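Local coordinates for protein vestitone reductase (Medicago sativa, PDB 2P4H) that catalyses the stereospecific, NADPH-dependent reduction of (3R)-vestitone, the penultimate step in making the phytoalexin medicarpin for plant defence, at residues G11-W16 against P188-R193. Numbering follows the deposited sequence.
Sequences GFLGSW and PFIVGR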
loop_
_atom_site.group_PDB
_atom_site.type_symbol
_atom_site.label_atom_id
_atom_site.label_comp_id
_atom_site.label_asym_id
_atom_site.label_seq_id
_atom_site.Cartn_x
_atom_site.Cartn_y
_atom_site.Cartn_z
ATOM N N GLY A 11 -3.787 -3.688 9.832
ATOM C CA GLY A 11 -3.908 -2.485 9.031
ATOM C C GLY A 11 -4.788 -2.742 7.821
ATOM O O GLY A 11 -5.100 -3.887 7.505
ATOM N N PHE A 12 -5.192 -1.674 7.141
ATOM C CA PHE A 12 -6.032 -1.788 5.954
ATOM C C PHE A 12 -5.436 -2.735 4.908
ATOM O O PHE A 12 -6.063 -3.726 4.521
ATOM C CB PHE A 12 -6.253 -0.382 5.369
ATOM C CG PHE A 12 -6.791 -0.360 3.958
ATOM C CD1 PHE A 12 -7.833 -1.196 3.563
ATOM C CD2 PHE A 12 -6.280 0.549 3.035
ATOM C CE1 PHE A 12 -8.356 -1.124 2.268
ATOM C CE2 PHE A 12 -6.798 0.629 1.745
ATOM C CZ PHE A 12 -7.836 -0.205 1.360
ATOM N N LEU A 13 -4.222 -2.450 4.455
ATOM C CA LEU A 13 -3.606 -3.297 3.441
ATOM C C LEU A 13 -3.249 -4.684 3.972
ATOM O O LEU A 13 -3.541 -5.699 3.333
ATOM C CB LEU A 13 -2.353 -2.626 2.872
ATOM C CG LEU A 13 -1.680 -3.427 1.754
ATOM C CD1 LEU A 13 -2.655 -3.639 0.603
ATOM C CD2 LEU A 13 -0.432 -2.696 1.281
ATOM N N GLY A 14 -2.615 -4.727 5.139
ATOM C CA GLY A 14 -2.229 -6.000 5.713
ATOM C C GLY A 14 -3.386 -6.962 5.904
ATOM O O GLY A 14 -3.282 -8.139 5.550
ATOM N N SER A 15 -4.491 -6.473 6.459
ATOM C CA SER A 15 -5.634 -7.345 6.687
ATOM C C SER A 15 -6.250 -7.820 5.376
ATOM O O SER A 15 -6.696 -8.964 5.281
ATOM C CB SER A 15 -6.687 -6.654 7.568
ATOM O OG SER A 15 -7.192 -5.468 6.985
ATOM N N TRP A 16 -6.272 -6.964 4.357
ATOM C CA TRP A 16 -6.839 -7.388 3.084
ATOM C C TRP A 16 -5.950 -8.456 2.457
ATOM O O TRP A 16 -6.440 -9.422 1.870
ATOM C CB TRP A 16 -7.001 -6.214 2.114
ATOM C CG TRP A 16 -7.816 -6.626 0.931
ATOM C CD1 TRP A 16 -7.354 -7.089 -0.269
ATOM C CD2 TRP A 16 -9.241 -6.758 0.891
ATOM N NE1 TRP A 16 -8.408 -7.509 -1.052
ATOM C CE2 TRP A 16 -9.576 -7.316 -0.360
ATOM C CE3 TRP A 16 -10.268 -6.463 1.799
ATOM C CZ2 TRP A 16 -10.900 -7.587 -0.730
ATOM C CZ3 TRP A 16 -11.581 -6.733 1.434
ATOM C CH2 TRP A 16 -11.885 -7.289 0.182
ATOM N N PRO A 188 0.042 3.918 -4.817
ATOM C CA PRO A 188 -0.643 5.213 -4.840
ATOM C C PRO A 188 -1.789 5.144 -3.821
ATOM O O PRO A 188 -1.670 4.462 -2.803
ATOM C CB PRO A 188 -1.140 5.288 -6.275
ATOM C CG PRO A 188 -1.576 3.870 -6.519
ATOM C CD PRO A 188 -0.461 3.038 -5.892
ATOM N N PHE A 189 -2.885 5.851 -4.072
ATOM C CA PHE A 189 -4.026 5.776 -3.161
ATOM C C PHE A 189 -4.627 4.381 -3.341
ATOM O O PHE A 189 -5.052 4.023 -4.443
ATOM C CB PHE A 189 -5.079 6.829 -3.519
ATOM C CG PHE A 189 -4.763 8.208 -3.014
ATOM C CD1 PHE A 189 -5.253 8.641 -1.788
ATOM C CD2 PHE A 189 -3.982 9.078 -3.769
ATOM C CE1 PHE A 189 -4.970 9.926 -1.318
ATOM C CE2 PHE A 189 -3.693 10.361 -3.307
ATOM C CZ PHE A 189 -4.188 10.785 -2.081
ATOM N N ILE A 190 -4.643 3.594 -2.269
ATOM C CA ILE A 190 -5.196 2.236 -2.298
ATOM C C ILE A 190 -6.668 2.318 -1.901
ATOM O O ILE A 190 -7.001 2.797 -0.813
ATOM C CB ILE A 190 -4.433 1.330 -1.324
ATOM C CG1 ILE A 190 -2.938 1.355 -1.664
ATOM C CG2 ILE A 190 -4.977 -0.091 -1.394
ATOM C CD1 ILE A 190 -2.074 0.697 -0.613
ATOM N N VAL A 191 -7.545 1.832 -2.777
ATOM C CA VAL A 191 -8.986 1.931 -2.552
ATOM C C VAL A 191 -9.754 0.651 -2.889
ATOM O O VAL A 191 -9.398 -0.071 -3.815
ATOM C CB VAL A 191 -9.549 3.098 -3.414
ATOM C CG1 VAL A 191 -11.052 3.251 -3.214
ATOM C CG2 VAL A 191 -8.821 4.394 -3.060
ATOM N N GLY A 192 -10.816 0.386 -2.129
ATOM C CA GLY A 192 -11.647 -0.786 -2.365
ATOM C C GLY A 192 -12.420 -1.137 -1.112
ATOM O O GLY A 192 -12.680 -0.269 -0.280
ATOM N N ARG A 193 -12.823 -2.398 -0.984
ATOM C CA ARG A 193 -13.518 -2.818 0.226
ATOM C C ARG A 193 -12.432 -2.961 1.286
ATOM O O ARG A 193 -11.243 -2.977 0.966
ATOM C CB ARG A 193 -14.206 -4.173 0.039
ATOM C CG ARG A 193 -15.357 -4.197 -0.948
ATOM C CD ARG A 193 -16.073 -5.542 -0.871
ATOM N NE ARG A 193 -16.596 -5.785 0.471
ATOM C CZ ARG A 193 -17.750 -5.308 0.928
ATOM N NH1 ARG A 193 -18.526 -4.562 0.152
ATOM N NH2 ARG A 193 -18.118 -5.559 2.177
#
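The carbonyl oxygen of R193 is buried between two aromatic rings and has no hydrogen-bond partner. F12 meets it with its ring edge, CE1 lying 3.7 Å from R193 O and the oxygen close to the ring plane. W16 approaches the same oxygen obliquely, with CE3 at 3.7 Å from R193 O. F12 holds CG anti to the backbone N (chi1 165°), beside the carbonyl carbon. The outer part of the indole also packs on the arginine stem, W16 CH2 being 3.9 Å from R193 CB. The polar ends of this pair turn to other partners: W16 NE1 bonds to D228, and R193 forms a salt bridge with E318.

The CE2 and CZ end of the F12 ring lies against I190. F12 CE2 is 3.4 Å from I190 O, and I190 O is hydrogen-bonded to S202 OG. The same F12 CE2 touches the methyl I190 CG2 at 3.7 Å. L13 adds a looser apolar contact, CD2 to I190 CD1 at 4.2 Å. V227 of helix 227-239 packs on F12, W16 and I190. An alanine in place of F12 would probably open a gap beside I190 CG2 and leave R193 O without its edge-on aromatic neighbour.

G11, at the N-cap, accepts from S15 N and S15 OG on opposite faces of its carbonyl plane, with S15 OG 2.7 Å from G11 O. This fits the glycine-rich turn of a Rossmann fold; G11 to G14 are predicted to bind NADP(+). The contact thus joins this probable cofactor-binding helix to strand 189-191 and the loop after it, through apolar packing, the F12 ring edge set against two carbonyl oxygens, and the oblique indole. The F12 edge would probably offer the buried R193 O only weak electrostatic compensation.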